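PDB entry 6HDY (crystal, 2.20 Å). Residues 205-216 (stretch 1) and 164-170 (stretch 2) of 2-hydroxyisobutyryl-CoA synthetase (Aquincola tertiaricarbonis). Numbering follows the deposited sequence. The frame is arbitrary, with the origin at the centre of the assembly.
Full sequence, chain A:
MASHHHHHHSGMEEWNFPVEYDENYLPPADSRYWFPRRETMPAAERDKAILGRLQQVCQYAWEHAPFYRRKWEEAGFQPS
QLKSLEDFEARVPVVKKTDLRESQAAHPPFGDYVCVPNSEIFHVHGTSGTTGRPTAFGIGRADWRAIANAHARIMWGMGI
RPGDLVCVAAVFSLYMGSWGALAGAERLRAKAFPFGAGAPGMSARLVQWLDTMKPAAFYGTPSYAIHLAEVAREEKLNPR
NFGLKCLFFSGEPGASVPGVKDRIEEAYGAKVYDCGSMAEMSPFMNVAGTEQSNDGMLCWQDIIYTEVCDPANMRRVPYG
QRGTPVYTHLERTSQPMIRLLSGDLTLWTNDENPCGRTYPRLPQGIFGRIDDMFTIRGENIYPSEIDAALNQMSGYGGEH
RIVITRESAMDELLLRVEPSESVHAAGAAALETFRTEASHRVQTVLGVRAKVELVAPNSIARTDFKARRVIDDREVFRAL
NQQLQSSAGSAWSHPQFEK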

# COMPACT_ATOMS: atom_id res chain seq x y z
N ARG A 205 13.45 6.24 -6.39
CA ARG A 205 12.59 5.94 -7.53
C ARG A 205 11.44 6.94 -7.67
O ARG A 205 11.12 7.35 -8.78
CB ARG A 205 12.14 4.49 -7.50
CG ARG A 205 13.25 3.54 -7.95
CD ARG A 205 12.80 2.11 -8.20
NE ARG A 205 12.32 1.47 -6.97
CZ ARG A 205 11.05 1.48 -6.59
NH1 ARG A 205 10.69 0.91 -5.44
NH2 ARG A 205 10.12 2.07 -7.34
N LEU A 206 10.87 7.38 -6.53
CA LEU A 206 9.77 8.34 -6.49
C LEU A 206 10.11 9.66 -7.14
O LEU A 206 9.30 10.17 -7.89
CB LEU A 206 9.28 8.58 -5.05
CG LEU A 206 8.04 9.52 -4.87
CD1 LEU A 206 6.87 9.13 -5.83
CD2 LEU A 206 7.54 9.47 -3.42
N VAL A 207 11.28 10.23 -6.82
CA VAL A 207 11.71 11.51 -7.38
C VAL A 207 11.75 11.43 -8.92
O VAL A 207 11.27 12.36 -9.57
CB VAL A 207 13.00 12.10 -6.74
CG1 VAL A 207 12.75 12.46 -5.28
CG2 VAL A 207 14.20 11.16 -6.88
N GLN A 208 12.21 10.29 -9.48
CA GLN A 208 12.19 10.05 -10.93
C GLN A 208 10.76 10.04 -11.45
O GLN A 208 10.50 10.68 -12.46
CB GLN A 208 12.92 8.74 -11.32
CG GLN A 208 14.43 8.73 -11.06
CD GLN A 208 15.24 9.78 -11.83
OE1 GLN A 208 14.80 10.36 -12.85
NE2 GLN A 208 16.45 10.03 -11.36
N TRP A 209 9.80 9.35 -10.72
CA TRP A 209 8.39 9.31 -11.11
C TRP A 209 7.74 10.67 -11.05
O TRP A 209 6.91 10.96 -11.90
CB TRP A 209 7.59 8.28 -10.28
CG TRP A 209 7.74 6.89 -10.79
CD1 TRP A 209 8.75 6.02 -10.51
CD2 TRP A 209 6.87 6.21 -11.71
NE1 TRP A 209 8.57 4.84 -11.18
CE2 TRP A 209 7.43 4.93 -11.93
CE3 TRP A 209 5.66 6.54 -12.33
CZ2 TRP A 209 6.83 3.99 -12.78
CZ3 TRP A 209 5.06 5.59 -13.15
CH2 TRP A 209 5.65 4.35 -13.39
N LEU A 210 8.09 11.50 -10.05
CA LEU A 210 7.53 12.86 -9.90
C LEU A 210 8.05 13.79 -11.00
O LEU A 210 7.30 14.67 -11.46
CB LEU A 210 7.87 13.45 -8.52
CG LEU A 210 7.41 12.65 -7.28
CD1 LEU A 210 8.11 13.16 -6.04
CD2 LEU A 210 5.91 12.70 -7.09
N ASP A 211 9.32 13.61 -11.42
CA ASP A 211 9.94 14.38 -12.49
C ASP A 211 9.30 14.00 -13.83
O ASP A 211 9.02 14.88 -14.63
CB ASP A 211 11.46 14.12 -12.53
CG ASP A 211 12.24 15.07 -13.44
OD1 ASP A 211 12.48 16.23 -13.03
OD2 ASP A 211 12.65 14.64 -14.54
N THR A 212 9.05 12.69 -14.06
CA THR A 212 8.41 12.20 -15.28
C THR A 212 6.91 12.56 -15.34
O THR A 212 6.47 13.17 -16.32
CB THR A 212 8.63 10.69 -15.43
OG1 THR A 212 10.03 10.38 -15.35
CG2 THR A 212 8.04 10.13 -16.74
N MET A 213 6.14 12.16 -14.31
CA MET A 213 4.68 12.31 -14.23
C MET A 213 4.19 13.73 -13.98
O MET A 213 3.11 14.06 -14.44
CB MET A 213 4.08 11.37 -13.16
CG MET A 213 4.20 9.89 -13.47
SD MET A 213 3.25 9.32 -14.91
CE MET A 213 4.47 8.34 -15.63
N LYS A 214 4.96 14.54 -13.24
CA LYS A 214 4.62 15.94 -12.90
C LYS A 214 3.20 16.07 -12.24
O LYS A 214 2.29 16.65 -12.83
CB LYS A 214 4.82 16.91 -14.10
CG LYS A 214 6.20 16.77 -14.76
CD LYS A 214 6.99 18.06 -14.75
CE LYS A 214 8.20 18.00 -15.66
NZ LYS A 214 9.43 17.56 -14.94
N PRO A 215 3.00 15.52 -11.01
CA PRO A 215 1.67 15.57 -10.38
C PRO A 215 1.21 16.94 -9.92
O PRO A 215 2.02 17.77 -9.51
CB PRO A 215 1.82 14.63 -9.18
CG PRO A 215 3.25 14.75 -8.82
CD PRO A 215 3.95 14.78 -10.15
N ALA A 216 -0.11 17.14 -9.93
CA ALA A 216 -0.68 18.39 -9.44
C ALA A 216 -0.71 18.41 -7.92
O ALA A 216 -0.65 19.49 -7.33
CB ALA A 216 -2.08 18.59 -10.01
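Stretch 2 164-170: DLVCVAA

Stretch 1 is the last part of a helix followed by a short loop. The helix begins earlier in the chain and runs through Met213. Stretch 2 starts outside the strand at Asp164 and is a strand from Leu165 on. The strand lies against the helix and runs almost exactly counter to it. The angle between their N-to-C directions is 173°, and the axes approach to 11.0 Å. That spacing leaves room for a layer of side chains between the two backbones.

The register follows from the direction. Leu206, early in stretch 1, pairs with Ala169, late in stretch 2, with their CA atoms 8.7 Å apart. At the other end the backbones draw together, and the CA atoms of Pro215 and Leu165 are 4.8 Å apart. Together the two stretches bury 364 Å², counted on both sides.

The backbone of stretch 2 is extended, with phi/psi of -80/118 at Leu165 and -87/114 at Cys167. Side chains therefore alternate. Cys167 and Ala169 point toward stretch 1. Val166 points away, and Val168 is out of reach of stretch 1.

Apolar side-chain packing makes up most of the contact. Leu206 reaches two residues of stretch 2. Its CD1 is 3.8 Å from SG of Cys167, and its CD2 is 3.8 Å from CB of Ala169. One turn further on, Leu210 sets out sideways, but its end comes nearer: CD2 lies 3.9 Å from SG of Cys167. The cysteine sulfur thus touches leucines from two successive turns. Cys167 has chi1 in the t well.

Leu165 has the largest covered area of any residue in the two stretches. Its CA-to-CB bond is sideways, but the end of the side chain approaches stretch 1. Its rotamer is t for chi1 and p for chi2. CD2 of Leu165 sits 3.5 Å from CB of Met213 and 3.7 Å from CB of Pro215. Met213 meets the strand through the base of its side chain, and its end leads away. Pro215 also comes near Cys167, with CG of Pro215 4.4 Å from CB of Cys167.

Polar contact is confined to the loop after the helix. Lys214 leaves helical geometry with a positive phi of 54°, and its CA-to-CB bond points away from stretch 2. The chain then passes through Pro215, with phi/psi of -71/151, and runs alongside the start of the strand. Here N of Ala216 donates to O of Leu165 at 3.0 Å. The N-H...acceptor angle is 126°, so the hydrogen bond is weak. It is the only hydrogen bond between the stretches. CB of Pro215 packs on the same carbonyl, 3.4 Å from O of Leu165.

Ala216 also points its methyl toward stretch 2, with CB 3.7 Å from CG of Asp164. This is a van der Waals contact. OD2 of Asp164 is hydrogen-bonded elsewhere in the structure.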

# COMPACT_ATOMS: atom_id res chain seq x y z
N ASP A 164 -6.64 15.60 -12.12
CA ASP A 164 -5.34 15.92 -11.52
C ASP A 164 -4.66 14.64 -11.06
O ASP A 164 -5.30 13.76 -10.48
CB ASP A 164 -5.50 16.81 -10.30
CG ASP A 164 -5.71 18.28 -10.57
OD1 ASP A 164 -5.46 18.73 -11.73
OD2 ASP A 164 -6.04 19.01 -9.61
N LEU A 165 -3.35 14.54 -11.30
CA LEU A 165 -2.55 13.41 -10.86
C LEU A 165 -2.21 13.65 -9.37
O LEU A 165 -1.58 14.66 -9.02
CB LEU A 165 -1.29 13.26 -11.72
CG LEU A 165 -0.42 12.04 -11.34
CD1 LEU A 165 -0.99 10.80 -11.90
CD2 LEU A 165 0.98 12.18 -11.88
N VAL A 166 -2.68 12.72 -8.50
CA VAL A 166 -2.48 12.84 -7.05
C VAL A 166 -1.52 11.76 -6.60
O VAL A 166 -1.85 10.58 -6.66
CB VAL A 166 -3.81 12.78 -6.26
CG1 VAL A 166 -3.56 12.90 -4.75
CG2 VAL A 166 -4.78 13.85 -6.73
N CYS A 167 -0.32 12.17 -6.14
CA CYS A 167 0.63 11.21 -5.63
C CYS A 167 0.38 10.94 -4.16
O CYS A 167 0.55 11.85 -3.35
CB CYS A 167 2.07 11.66 -5.87
SG CYS A 167 3.30 10.43 -5.36
N VAL A 168 -0.03 9.70 -3.80
CA VAL A 168 -0.23 9.30 -2.40
C VAL A 168 1.04 8.57 -1.96
O VAL A 168 1.25 7.41 -2.32
CB VAL A 168 -1.55 8.51 -2.15
CG1 VAL A 168 -1.73 8.20 -0.66
CG2 VAL A 168 -2.74 9.30 -2.66
N ALA A 169 1.91 9.29 -1.26
CA ALA A 169 3.20 8.77 -0.84
C ALA A 169 3.34 8.60 0.68
O ALA A 169 4.19 9.22 1.33
CB ALA A 169 4.32 9.65 -1.41
N ALA A 170 2.47 7.77 1.25
CA ALA A 170 2.49 7.33 2.65
C ALA A 170 2.28 5.82 2.57
O ALA A 170 1.76 5.34 1.56
CB ALA A 170 1.38 8.00 3.45